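Local coordinates for siderophore-interacting protein (Aeromonas hydrophila, PDB 6K2L) that binds FAD and, as a siderophore-interacting flavoprotein, probably reduces ferric siderophores so that their iron can be released inside the cell, at residues A[137-151]-A[158-171]. The protein carries 1 engineered substitution. Residues are numbered along the deposited sequence; the frame is centred on the assembly and turned at random.
With FAD (flavin-adenine dinucleotide), chain C.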
# COMPACT_ATOMS: atom_id res chain seq x y z
N SER A 137 9.30 -14.60 4.15
CA SER A 137 9.31 -15.34 2.91
C SER A 137 8.11 -16.26 2.77
O SER A 137 7.67 -16.53 1.65
CB SER A 137 10.61 -16.14 2.79
OG SER A 137 10.45 -17.44 3.30
N HIS A 138 7.54 -16.72 3.88
CA HIS A 138 6.35 -17.56 3.88
C HIS A 138 5.22 -16.85 4.61
O HIS A 138 5.43 -16.16 5.61
CB HIS A 138 6.68 -18.90 4.53
CG HIS A 138 7.58 -19.75 3.69
ND1 HIS A 138 8.95 -19.61 3.69
CD2 HIS A 138 7.30 -20.74 2.80
CE1 HIS A 138 9.48 -20.46 2.83
NE2 HIS A 138 8.50 -21.17 2.29
N TYR A 139 4.00 -16.99 4.08
CA TYR A 139 2.81 -16.33 4.62
C TYR A 139 1.67 -17.34 4.74
O TYR A 139 1.31 -18.00 3.77
CB TYR A 139 2.37 -15.18 3.73
CG TYR A 139 3.28 -13.99 3.75
CD1 TYR A 139 3.27 -13.10 4.81
CD2 TYR A 139 4.15 -13.76 2.69
CE1 TYR A 139 4.10 -12.00 4.82
CE2 TYR A 139 5.01 -12.67 2.68
CZ TYR A 139 4.99 -11.79 3.74
OH TYR A 139 5.83 -10.68 3.72
N TYR A 140 1.09 -17.43 5.93
CA TYR A 140 0.01 -18.38 6.18
C TYR A 140 -1.14 -17.63 6.82
O TYR A 140 -1.03 -17.20 7.97
CB TYR A 140 0.47 -19.52 7.09
CG TYR A 140 1.69 -20.22 6.58
CD1 TYR A 140 1.61 -21.15 5.56
CD2 TYR A 140 2.94 -19.92 7.11
CE1 TYR A 140 2.75 -21.80 5.09
CE2 TYR A 140 4.06 -20.54 6.65
CZ TYR A 140 3.98 -21.47 5.64
OH TYR A 140 5.14 -22.06 5.22
N MET A 141 -2.26 -17.52 6.09
CA MET A 141 -3.29 -16.55 6.42
C MET A 141 -4.64 -17.27 6.39
O MET A 141 -4.91 -18.05 5.47
CB MET A 141 -3.23 -15.42 5.40
CG MET A 141 -1.93 -14.54 5.48
SD MET A 141 -2.16 -13.05 4.50
CE MET A 141 -0.52 -12.81 3.74
N VAL A 142 -5.49 -17.03 7.38
CA VAL A 142 -6.85 -17.58 7.39
C VAL A 142 -7.81 -16.46 7.74
O VAL A 142 -7.47 -15.56 8.52
CB VAL A 142 -6.99 -18.78 8.37
CG1 VAL A 142 -8.42 -19.21 8.50
CG2 VAL A 142 -6.14 -19.99 7.92
N GLY A 143 -8.99 -16.47 7.12
CA GLY A 143 -10.02 -15.53 7.52
C GLY A 143 -11.36 -15.83 6.89
O GLY A 143 -11.53 -16.84 6.19
N ASP A 144 -12.32 -14.95 7.15
CA ASP A 144 -13.63 -15.01 6.54
C ASP A 144 -13.85 -13.68 5.84
O ASP A 144 -12.91 -12.90 5.68
CB ASP A 144 -14.71 -15.34 7.60
CG ASP A 144 -14.80 -14.29 8.74
OD1 ASP A 144 -14.50 -13.09 8.53
OD2 ASP A 144 -15.21 -14.67 9.87
N LEU A 145 -15.10 -13.41 5.42
CA LEU A 145 -15.37 -12.14 4.73
C LEU A 145 -15.01 -10.91 5.56
O LEU A 145 -14.70 -9.86 4.98
CB LEU A 145 -16.85 -12.05 4.34
CG LEU A 145 -17.17 -12.79 3.05
CD1 LEU A 145 -18.62 -12.59 2.69
CD2 LEU A 145 -16.24 -12.35 1.93
N THR A 146 -15.06 -10.98 6.89
CA THR A 146 -14.66 -9.81 7.66
C THR A 146 -13.16 -9.56 7.60
O THR A 146 -12.73 -8.42 7.82
CB THR A 146 -15.09 -9.95 9.12
OG1 THR A 146 -14.34 -11.00 9.73
CG2 THR A 146 -16.54 -10.28 9.20
N ALA A 147 -12.37 -10.58 7.27
CA ALA A 147 -10.93 -10.49 7.14
C ALA A 147 -10.48 -10.41 5.68
O ALA A 147 -9.30 -10.18 5.42
CB ALA A 147 -10.27 -11.70 7.81
N LEU A 148 -11.39 -10.60 4.73
CA LEU A 148 -11.00 -10.52 3.33
C LEU A 148 -10.52 -9.14 2.90
O LEU A 148 -9.64 -9.06 2.02
CB LEU A 148 -12.16 -11.00 2.45
CG LEU A 148 -11.86 -11.16 0.97
CD1 LEU A 148 -10.56 -11.94 0.84
CD2 LEU A 148 -13.00 -11.81 0.17
N PRO A 149 -11.04 -8.03 3.41
CA PRO A 149 -10.47 -6.74 2.97
C PRO A 149 -9.02 -6.55 3.41
O PRO A 149 -8.20 -6.08 2.60
CB PRO A 149 -11.44 -5.72 3.58
CG PRO A 149 -12.74 -6.50 3.67
CD PRO A 149 -12.33 -7.85 4.10
N ALA A 150 -8.68 -6.93 4.64
CA ALA A 150 -7.30 -6.89 5.13
C ALA A 150 -6.38 -7.81 4.34
O ALA A 150 -5.27 -7.40 3.95
CB ALA A 150 -7.25 -7.31 6.60
N ILE A 151 -6.80 -9.07 4.15
CA ILE A 151 -6.01 -10.01 3.36
C ILE A 151 -5.85 -9.54 1.91
O ILE A 151 -4.79 -9.72 1.32
CB ILE A 151 -6.63 -11.41 3.46
CG1 ILE A 151 -6.53 -11.89 4.91
CG2 ILE A 151 -5.93 -12.37 2.49
CD1 ILE A 151 -7.31 -13.20 5.19
N MET A 158 2.44 -7.85 -1.46
CA MET A 158 3.38 -8.95 -1.25
C MET A 158 4.35 -9.05 -2.43
O MET A 158 3.94 -8.89 -3.59
CB MET A 158 2.65 -10.29 -1.11
CG MET A 158 1.90 -10.55 0.19
SD MET A 158 1.42 -12.28 0.37
CE MET A 158 0.32 -12.45 -0.95
N PRO A 159 5.63 -9.34 -2.17
CA PRO A 159 6.59 -9.50 -3.28
C PRO A 159 6.25 -10.71 -4.13
O PRO A 159 5.68 -11.69 -3.66
CB PRO A 159 7.93 -9.70 -2.56
CG PRO A 159 7.72 -9.11 -1.21
CD PRO A 159 6.29 -9.40 -0.86
N ALA A 160 6.67 -10.63 -5.39
CA ALA A 160 6.30 -11.64 -6.37
C ALA A 160 6.82 -13.03 -6.01
O ALA A 160 6.24 -14.03 -6.44
CB ALA A 160 6.78 -11.21 -7.75
N ASP A 161 7.89 -13.11 -5.22
CA ASP A 161 8.43 -14.40 -4.79
C ASP A 161 7.95 -14.85 -3.40
O ASP A 161 8.43 -15.87 -2.89
CB ASP A 161 9.97 -14.36 -4.80
CG ASP A 161 10.53 -13.24 -3.93
OD1 ASP A 161 9.75 -12.34 -3.53
OD2 ASP A 161 11.76 -13.25 -3.66
N ALA A 162 7.03 -14.11 -2.77
CA ALA A 162 6.45 -14.58 -1.52
C ALA A 162 5.80 -15.95 -1.72
O ALA A 162 5.38 -16.30 -2.82
CB ALA A 162 5.43 -13.59 -0.99
N ARG A 163 5.74 -16.72 -0.64
CA ARG A 163 5.18 -18.06 -0.68
C ARG A 163 4.22 -18.24 0.49
O ARG A 163 4.25 -17.49 1.46
CB ARG A 163 6.26 -19.13 -0.61
CG ARG A 163 7.17 -19.09 -1.81
CD ARG A 163 7.84 -20.42 -2.03
NE ARG A 163 6.92 -21.41 -2.60
CZ ARG A 163 6.62 -21.51 -3.90
NH1 ARG A 163 7.14 -20.66 -4.78
NH2 ARG A 163 5.79 -22.47 -4.30
N GLY A 164 3.36 -19.23 0.38
CA GLY A 164 2.55 -19.59 1.52
C GLY A 164 1.22 -20.16 1.10
O GLY A 164 1.04 -20.66 -0.01
N HIS A 165 0.27 -20.09 2.03
CA HIS A 165 -1.07 -20.61 1.82
C HIS A 165 -2.06 -19.68 2.48
O HIS A 165 -1.82 -19.18 3.59
CB HIS A 165 -1.23 -22.02 2.38
CG HIS A 165 -0.15 -22.98 1.96
ND1 HIS A 165 -0.22 -23.71 0.80
CD2 HIS A 165 1.00 -23.35 2.57
CE1 HIS A 165 0.85 -24.48 0.70
NE2 HIS A 165 1.60 -24.29 1.77
N ILE A 166 -3.19 -19.48 1.81
CA ILE A 166 -4.31 -18.71 2.30
C ILE A 166 -5.57 -19.57 2.18
O ILE A 166 -5.80 -20.18 1.13
CB ILE A 166 -4.46 -17.39 1.51
CG1 ILE A 166 -3.19 -16.56 1.68
CG2 ILE A 166 -5.71 -16.62 1.96
CD1 ILE A 166 -3.14 -15.36 0.80
N ALA A 167 -6.37 -19.63 3.25
CA ALA A 167 -7.67 -20.29 3.20
C ALA A 167 -8.74 -19.32 3.67
O ALA A 167 -8.58 -18.68 4.71
CB ALA A 167 -7.68 -21.55 4.06
N LEU A 168 -9.85 -19.22 2.94
CA LEU A 168 -10.95 -18.34 3.35
C LEU A 168 -12.26 -19.11 3.52
O LEU A 168 -12.62 -19.92 2.67
CB LEU A 168 -11.14 -17.24 2.35
CG LEU A 168 -9.92 -16.32 2.14
CD1 LEU A 168 -10.14 -15.41 0.95
CD2 LEU A 168 -9.64 -15.50 3.38
N LEU A 169 -13.01 -18.80 4.59
CA LEU A 169 -14.38 -19.30 4.79
C LEU A 169 -15.39 -18.21 4.44
O LEU A 169 -15.41 -17.15 5.07
CB LEU A 169 -14.56 -19.76 6.23
CG LEU A 169 -15.87 -20.48 6.64
CD1 LEU A 169 -16.20 -21.65 5.68
CD2 LEU A 169 -15.87 -20.99 8.12
N VAL A 170 -16.23 -18.45 3.42
CA VAL A 170 -17.30 -17.54 3.00
C VAL A 170 -18.65 -18.23 3.19
O VAL A 170 -18.73 -19.47 3.14
CB VAL A 170 -17.13 -17.09 1.53
CG1 VAL A 170 -15.91 -16.22 1.35
CG2 VAL A 170 -17.06 -18.30 0.59
N PRO A 171 -19.75 -17.47 3.38
CA PRO A 171 -21.06 -18.10 3.60
C PRO A 171 -21.75 -18.63 2.34
O PRO A 171 -22.61 -19.51 2.43
CB PRO A 171 -21.87 -16.97 4.24
CG PRO A 171 -21.30 -15.73 3.65
CD PRO A 171 -19.82 -16.00 3.51
PA FAD C . -22.87 -6.24 15.65
O1A FAD C . -23.81 -5.18 16.15
O2A FAD C . -21.46 -6.23 16.25
O5B FAD C . -23.38 -7.76 15.89
C5B FAD C . -24.73 -8.17 15.58
C4B FAD C . -24.84 -9.66 15.36
O4B FAD C . -24.38 -10.01 14.03
C3B FAD C . -24.06 -10.57 16.31
O3B FAD C . -24.79 -11.77 16.56
C2B FAD C . -22.76 -10.84 15.53
O2B FAD C . -22.11 -12.07 15.84
C1B FAD C . -23.27 -10.88 14.10
N9A FAD C . -22.31 -10.39 13.14
C8A FAD C . -21.48 -9.30 13.29
N7A FAD C . -20.73 -9.06 12.24
C5A FAD C . -21.09 -10.05 11.34
C6A FAD C . -20.67 -10.34 10.03
N6A FAD C . -19.76 -9.62 9.37
N1A FAD C . -21.23 -11.41 9.41
C2A FAD C . -22.14 -12.13 10.07
N3A FAD C . -22.63 -11.94 11.30
C4A FAD C . -22.07 -10.87 11.88
N1 FAD C . -15.78 -6.41 9.49
C2 FAD C . -16.02 -6.05 8.19
O2 FAD C . -17.11 -6.26 7.66
N3 FAD C . -15.03 -5.46 7.44
C4 FAD C . -13.75 -5.16 7.87
O4 FAD C . -12.96 -4.62 7.10
C4X FAD C . -13.50 -5.52 9.25
N5 FAD C . -12.30 -5.26 9.76
C5X FAD C . -12.07 -5.62 11.06
C6 FAD C . -10.81 -5.38 11.60
C7 FAD C . -10.50 -5.74 12.91
C7M FAD C . -9.13 -5.43 13.45
C8 FAD C . -11.50 -6.32 13.71
C8M FAD C . -11.23 -6.68 15.15
C9 FAD C . -12.77 -6.55 13.18
C9A FAD C . -13.05 -6.21 11.87
N10 FAD C . -14.32 -6.47 11.30
C10 FAD C . -14.58 -6.15 9.98
C1' FAD C . -15.37 -7.13 12.09
C2' FAD C . -16.54 -6.21 12.48
O2' FAD C . -16.15 -5.26 13.48
C3' FAD C . -17.68 -7.08 13.01
O3' FAD C . -18.27 -7.76 11.90
C4' FAD C . -18.77 -6.31 13.76
O4' FAD C . -19.42 -7.22 14.66
C5' FAD C . -19.75 -5.67 12.80
O5' FAD C . -20.65 -4.83 13.55
P FAD C . -22.20 -4.83 13.27
O1P FAD C . -22.75 -3.57 13.95
O2P FAD C . -22.52 -4.96 11.85
O3P FAD C . -22.72 -6.12 14.07
O HOH W 1 9.46 -16.80 -0.52
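H138 to G143 of strand 138-144 pair in parallel with R163 to L168 of strand 163-170, the segment axes 5° apart. Seven backbone hydrogen bonds join the two segments, from R163 N to S137 O at one end to L169 N to G143 O (2.9 Å) at the other; a water donating to both S137 O and D161 O adds a bridge beside the turn that precedes the second strand.

On the face carrying Y139, M141, I166 and L168, the contacts are apolar. The sulfur of M158 lies 4.4 Å from the Y139 ring centroid, an oblique Met-aromatic contact, and also touches M141 CE, while A162 CB meets the ring edge at CE2 (3.8 Å). Farther along, helix 148-155 closes over the strands: the L148 side chain lies across that of L168, CD1 to CD1 at 3.5 Å, while I151 and L168 run past one another in opposite directions, I151 CD1 to L168 CD2 3.7 Å.

On the other face, near-equal first torsions (chi1 -54° and -50°) send Y140 and H165 the same way, and their ring edges touch, Y140 CE1 to H165 CD2 at 3.4 Å. V142 and A167 continue this face beneath helix 198-205.

D144 OD1 accepts from T146 N (2.7 Å) in an Asx turn, and D144 OD2 is held by E221 N and W249 NE1. This right-handed beta-alpha-beta unit thus combines a greasy interior with a polar turn whose bonds probably steady T146 beside FAD; P149, at the helix start, also lies against the flavin.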